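Local atomic coordinates of TetR-family transcriptional regulator (Streptomyces coelicolor, PDB entry 2G7L), a protein that probably binds DNA as a dimeric TetR-family regulator and controls transcription, perhaps in response to a small molecule. Residues A[28-42]-A[60-74]. Sequence-based numbering, arbitrary orientation.
Sequences AVALMRAEGLEKVTM and VANTAELHAAVLDAL
Val70 sets its two methyls against different residues of helix 28-35: CG2 lies 3.6 Å from Ala28 CB, and CG1 rests 3.9 Å from the selenium SE of Met32, a selenomethionine. Its chi1 of 172° puts CG1 anti to the backbone N and on the Met32 side, leaving CG2 for Ala28. The small Ala28 and Ala73 leave room for the branched valines to pack against them; Val29 CG2 lies 3.8 Å from Ala73 CB. Farther along, Met32 and Leu74 meet tip to tip through CE and CD2, while the flexible Arg33 lays its guanidinium past Leu74, NH2 approaching CD2. Leu66 forks one carbon farther out than valine, at CG, sending CD1 to Ala28 CB and CD2 to Val40 CG1 (3.7 Å); Leu45 of helix 42-48 also packs on it. Helices 28-35 and 63-74 cross at -84°, nearly perpendicular, joining the first helix of the TetR-type helix-turn-helix domain to the one leading on to the ligand-binding-type domain. On helix 63-74, His67 serves two neighbours: its apolar CD2 lies 3.9 Å from Leu37 CD1, which approaches the ring obliquely, and its polar ND1 is hydrogen-bonded to Ser113 of helix 108-116. Selenomethionine Met42, bent at chi2 and chi3, runs past Val60 with SE 4.1 Å from CG2. A water bridges the segments, accepting from Met42 N and hydrogen-bonded to Thr63 OG1; Thr41 and Asn62 are N-caps of their own helices, Asn62 OD1 accepting from Glu65 N at 2.9 Å.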
loop_
_atom_site.group_PDB
_atom_site.type_symbol
_atom_site.label_atom_id
_atom_site.label_comp_id
_atom_site.label_asym_id
_atom_site.label_seq_id
_atom_site.Cartn_x
_atom_site.Cartn_y
_atom_site.Cartn_z
ATOM N N ALA A 28 -3.810 -23.208 -9.377
ATOM C CA ALA A 28 -4.098 -21.759 -9.343
ATOM C C ALA A 28 -3.239 -21.020 -10.348
ATOM O O ALA A 28 -3.741 -20.159 -11.039
ATOM C CB ALA A 28 -3.883 -21.188 -7.947
ATOM N N VAL A 29 -1.947 -21.360 -10.425
ATOM C CA VAL A 29 -1.033 -20.676 -11.313
ATOM C C VAL A 29 -1.450 -20.898 -12.751
ATOM O O VAL A 29 -1.494 -19.944 -13.555
ATOM C CB VAL A 29 0.438 -21.143 -11.122
ATOM C CG1 VAL A 29 1.348 -20.555 -12.244
ATOM C CG2 VAL A 29 1.008 -20.703 -9.742
ATOM N N ALA A 30 -1.705 -22.171 -13.099
ATOM C CA ALA A 30 -2.140 -22.544 -14.442
ATOM C C ALA A 30 -3.464 -21.890 -14.777
ATOM O O ALA A 30 -3.606 -21.363 -15.850
ATOM C CB ALA A 30 -2.245 -24.139 -14.577
ATOM N N LEU A 31 -4.422 -21.920 -13.854
ATOM C CA LEU A 31 -5.702 -21.195 -14.044
ATOM C C LEU A 31 -5.545 -19.676 -14.353
ATOM O O LEU A 31 -6.234 -19.149 -15.248
ATOM C CB LEU A 31 -6.589 -21.388 -12.833
ATOM C CG LEU A 31 -8.052 -21.058 -12.993
ATOM C CD1 LEU A 31 -8.635 -21.741 -14.239
ATOM C CD2 LEU A 31 -8.705 -21.547 -11.721
HETATM N N MSE A 32 -4.603 -18.999 -13.671
HETATM C CA MSE A 32 -4.342 -17.581 -13.914
HETATM C C MSE A 32 -3.809 -17.289 -15.328
HETATM O O MSE A 32 -4.291 -16.396 -15.996
HETATM C CB MSE A 32 -3.368 -17.024 -12.881
HETATM C CG MSE A 32 -2.672 -15.714 -13.357
HETATM SE SE MSE A 32 -1.364 -15.184 -12.090
HETATM C CE MSE A 32 0.121 -15.736 -13.288
ATOM N N ARG A 33 -2.771 -18.003 -15.731
ATOM C CA ARG A 33 -2.194 -17.915 -17.067
ATOM C C ARG A 33 -3.187 -18.196 -18.225
ATOM O O ARG A 33 -3.063 -17.627 -19.305
ATOM C CB ARG A 33 -1.070 -18.945 -17.161
ATOM C CG ARG A 33 -0.123 -18.893 -16.024
ATOM C CD ARG A 33 1.132 -18.315 -16.502
ATOM N NE ARG A 33 2.240 -18.497 -15.577
ATOM C CZ ARG A 33 2.991 -17.501 -15.108
ATOM N NH1 ARG A 33 2.724 -16.208 -15.457
ATOM N NH2 ARG A 33 4.015 -17.794 -14.288
ATOM N N ALA A 34 -4.138 -19.090 -17.979
ATOM C CA ALA A 34 -5.070 -19.532 -18.971
ATOM C C ALA A 34 -6.289 -18.628 -19.010
ATOM O O ALA A 34 -6.905 -18.411 -20.063
ATOM C CB ALA A 34 -5.496 -21.003 -18.660
ATOM N N GLU A 35 -6.646 -18.085 -17.870
ATOM C CA GLU A 35 -7.963 -17.454 -17.752
ATOM C C GLU A 35 -7.986 -16.059 -17.096
ATOM O O GLU A 35 -9.045 -15.413 -17.065
ATOM C CB GLU A 35 -8.939 -18.421 -17.052
ATOM C CG GLU A 35 -9.244 -19.719 -17.853
ATOM C CD GLU A 35 -10.535 -20.356 -17.408
ATOM O OE1 GLU A 35 -11.592 -19.747 -17.659
ATOM O OE2 GLU A 35 -10.510 -21.447 -16.785
ATOM N N GLY A 36 -6.838 -15.616 -16.568
ATOM C CA GLY A 36 -6.711 -14.291 -15.946
ATOM C C GLY A 36 -6.202 -14.139 -14.510
ATOM O O GLY A 36 -5.113 -13.544 -14.279
ATOM N N LEU A 37 -7.003 -14.601 -13.551
ATOM C CA LEU A 37 -6.779 -14.370 -12.097
ATOM C C LEU A 37 -8.055 -13.966 -11.372
ATOM O O LEU A 37 -8.260 -14.304 -10.193
ATOM C CB LEU A 37 -5.682 -13.365 -11.784
ATOM C CG LEU A 37 -5.378 -13.137 -10.290
ATOM C CD1 LEU A 37 -4.997 -14.431 -9.507
ATOM C CD2 LEU A 37 -4.280 -12.162 -10.169
ATOM N N GLU A 38 -8.899 -13.216 -12.091
ATOM C CA GLU A 38 -10.289 -12.949 -11.710
ATOM C C GLU A 38 -11.043 -14.282 -11.605
ATOM O O GLU A 38 -11.908 -14.448 -10.739
ATOM C CB GLU A 38 -10.943 -11.966 -12.709
ATOM C CG GLU A 38 -10.706 -12.251 -14.238
ATOM C CD GLU A 38 -9.341 -11.747 -14.798
ATOM O OE1 GLU A 38 -8.323 -11.738 -14.066
ATOM O OE2 GLU A 38 -9.264 -11.369 -15.992
ATOM N N LYS A 39 -10.642 -15.240 -12.449
ATOM C CA LYS A 39 -11.144 -16.631 -12.456
ATOM C C LYS A 39 -10.624 -17.565 -11.319
ATOM O O LYS A 39 -11.239 -18.586 -11.001
ATOM C CB LYS A 39 -10.819 -17.263 -13.811
ATOM C CG LYS A 39 -11.197 -16.431 -15.040
ATOM C CD LYS A 39 -12.682 -16.229 -15.131
ATOM C CE LYS A 39 -13.072 -15.677 -16.495
ATOM N NZ LYS A 39 -14.420 -15.073 -16.367
ATOM N N VAL A 40 -9.499 -17.211 -10.706
ATOM C CA VAL A 40 -8.914 -18.007 -9.643
ATOM C C VAL A 40 -9.665 -17.779 -8.312
ATOM O O VAL A 40 -9.281 -16.939 -7.458
ATOM C CB VAL A 40 -7.389 -17.734 -9.514
ATOM C CG1 VAL A 40 -6.753 -18.657 -8.456
ATOM C CG2 VAL A 40 -6.691 -17.862 -10.893
ATOM N N THR A 41 -10.742 -18.531 -8.129
ATOM C CA THR A 41 -11.489 -18.459 -6.887
ATOM C C THR A 41 -11.368 -19.815 -6.237
ATOM O O THR A 41 -10.934 -20.756 -6.888
ATOM C CB THR A 41 -12.979 -18.155 -7.172
ATOM O OG1 THR A 41 -13.550 -19.265 -7.874
ATOM C CG2 THR A 41 -13.140 -16.915 -8.053
HETATM N N MSE A 42 -11.761 -19.928 -4.972
HETATM C CA MSE A 42 -11.692 -21.202 -4.271
HETATM C C MSE A 42 -12.669 -22.219 -4.887
HETATM O O MSE A 42 -12.351 -23.405 -4.998
HETATM C CB MSE A 42 -11.946 -21.023 -2.756
HETATM C CG MSE A 42 -10.760 -20.346 -1.999
HETATM SE SE MSE A 42 -9.139 -21.481 -1.964
HETATM C CE MSE A 42 -9.540 -22.509 -0.502
ATOM N N VAL A 60 -5.119 -23.485 1.916
ATOM C CA VAL A 60 -5.175 -22.039 1.718
ATOM C C VAL A 60 -6.468 -21.485 2.339
ATOM O O VAL A 60 -7.575 -21.853 1.926
ATOM C CB VAL A 60 -4.916 -21.608 0.189
ATOM C CG1 VAL A 60 -5.312 -22.684 -0.771
ATOM C CG2 VAL A 60 -5.619 -20.372 -0.161
ATOM N N ALA A 61 -6.331 -20.624 3.349
ATOM C CA ALA A 61 -7.480 -20.267 4.181
ATOM C C ALA A 61 -8.455 -19.263 3.541
ATOM O O ALA A 61 -9.584 -19.118 4.004
ATOM C CB ALA A 61 -7.009 -19.816 5.598
ATOM N N ASN A 62 -8.037 -18.576 2.477
ATOM C CA ASN A 62 -8.892 -17.590 1.842
ATOM C C ASN A 62 -8.323 -17.112 0.517
ATOM O O ASN A 62 -7.230 -17.487 0.128
ATOM C CB ASN A 62 -9.158 -16.387 2.801
ATOM C CG ASN A 62 -7.866 -15.769 3.386
ATOM O OD1 ASN A 62 -6.972 -15.377 2.650
ATOM N ND2 ASN A 62 -7.790 -15.675 4.711
ATOM N N THR A 63 -9.058 -16.249 -0.156
ATOM C CA THR A 63 -8.631 -15.664 -1.422
ATOM C C THR A 63 -7.207 -15.051 -1.348
ATOM O O THR A 63 -6.342 -15.328 -2.214
ATOM C CB THR A 63 -9.649 -14.572 -1.827
ATOM O OG1 THR A 63 -10.973 -15.016 -1.478
ATOM C CG2 THR A 63 -9.567 -14.182 -3.319
ATOM N N ALA A 64 -6.966 -14.222 -0.329
ATOM C CA ALA A 64 -5.685 -13.508 -0.189
ATOM C C ALA A 64 -4.497 -14.436 0.078
ATOM O O ALA A 64 -3.449 -14.215 -0.500
ATOM C CB ALA A 64 -5.776 -12.348 0.861
ATOM N N GLU A 65 -4.685 -15.480 0.898
ATOM C CA GLU A 65 -3.702 -16.550 1.088
ATOM C C GLU A 65 -3.418 -17.273 -0.216
ATOM O O GLU A 65 -2.272 -17.643 -0.505
ATOM C CB GLU A 65 -4.099 -17.543 2.185
ATOM C CG GLU A 65 -4.019 -16.973 3.661
ATOM C CD GLU A 65 -2.613 -16.486 4.104
ATOM O OE1 GLU A 65 -1.599 -16.906 3.484
ATOM O OE2 GLU A 65 -2.512 -15.687 5.085
ATOM N N LEU A 66 -4.459 -17.418 -1.025
ATOM C CA LEU A 66 -4.362 -18.071 -2.344
ATOM C C LEU A 66 -3.612 -17.142 -3.321
ATOM O O LEU A 66 -2.718 -17.596 -4.064
ATOM C CB LEU A 66 -5.774 -18.397 -2.891
ATOM C CG LEU A 66 -5.893 -18.914 -4.341
ATOM C CD1 LEU A 66 -5.260 -20.358 -4.413
ATOM C CD2 LEU A 66 -7.386 -18.916 -4.849
ATOM N N HIS A 67 -3.985 -15.846 -3.344
ATOM C CA HIS A 67 -3.209 -14.895 -4.196
ATOM C C HIS A 67 -1.772 -14.827 -3.721
ATOM O O HIS A 67 -0.872 -14.799 -4.537
ATOM C CB HIS A 67 -3.823 -13.498 -4.265
ATOM C CG HIS A 67 -5.136 -13.450 -4.984
ATOM N ND1 HIS A 67 -5.919 -12.315 -5.024
ATOM C CD2 HIS A 67 -5.818 -14.400 -5.665
ATOM C CE1 HIS A 67 -7.024 -12.569 -5.707
ATOM N NE2 HIS A 67 -6.991 -13.830 -6.096
ATOM N N ALA A 68 -1.567 -14.838 -2.406
ATOM C CA ALA A 68 -0.201 -14.793 -1.832
ATOM C C ALA A 68 0.679 -16.000 -2.305
ATOM O O ALA A 68 1.848 -15.809 -2.711
ATOM C CB ALA A 68 -0.240 -14.728 -0.346
ATOM N N ALA A 69 0.140 -17.216 -2.209
ATOM C CA ALA A 69 0.756 -18.455 -2.774
ATOM C C ALA A 69 1.056 -18.324 -4.263
ATOM O O ALA A 69 2.117 -18.690 -4.718
ATOM C CB ALA A 69 -0.196 -19.630 -2.535
ATOM N N VAL A 70 0.124 -17.786 -5.038
ATOM C CA VAL A 70 0.408 -17.568 -6.452
ATOM C C VAL A 70 1.496 -16.524 -6.628
ATOM O O VAL A 70 2.321 -16.595 -7.561
ATOM C CB VAL A 70 -0.854 -17.112 -7.207
ATOM C CG1 VAL A 70 -0.525 -16.711 -8.618
ATOM C CG2 VAL A 70 -1.951 -18.270 -7.174
ATOM N N LEU A 71 1.465 -15.480 -5.787
ATOM C CA LEU A 71 2.550 -14.474 -5.882
ATOM C C LEU A 71 3.831 -15.122 -5.513
ATOM O O LEU A 71 4.847 -14.914 -6.207
ATOM C CB LEU A 71 2.295 -13.223 -5.002
ATOM C CG LEU A 71 3.386 -12.149 -5.059
ATOM C CD1 LEU A 71 3.583 -11.695 -6.486
ATOM C CD2 LEU A 71 2.977 -10.985 -4.126
ATOM N N ASP A 72 3.830 -15.904 -4.437
ATOM C CA ASP A 72 5.067 -16.606 -4.079
ATOM C C ASP A 72 5.683 -17.407 -5.231
ATOM O O ASP A 72 6.857 -17.238 -5.577
ATOM C CB ASP A 72 4.908 -17.455 -2.837
ATOM C CG ASP A 72 6.259 -17.886 -2.263
ATOM O OD1 ASP A 72 6.910 -18.715 -2.914
ATOM O OD2 ASP A 72 6.673 -17.451 -1.160
ATOM N N ALA A 73 4.866 -18.213 -5.887
ATOM C CA ALA A 73 5.287 -18.952 -7.061
ATOM C C ALA A 73 6.005 -18.034 -8.055
ATOM O O ALA A 73 7.107 -18.352 -8.515
ATOM C CB ALA A 73 4.035 -19.610 -7.741
ATOM N N LEU A 74 5.388 -16.894 -8.370
ATOM C CA LEU A 74 5.886 -15.968 -9.428
ATOM C C LEU A 74 7.211 -15.276 -9.056
ATOM O O LEU A 74 7.949 -14.777 -9.918
ATOM C CB LEU A 74 4.803 -14.917 -9.762
ATOM C CG LEU A 74 3.533 -15.460 -10.443
ATOM C CD1 LEU A 74 2.338 -14.623 -10.128
ATOM C CD2 LEU A 74 3.700 -15.512 -11.973
HETATM O O HOH W 1 -11.514 -17.147 -3.590
#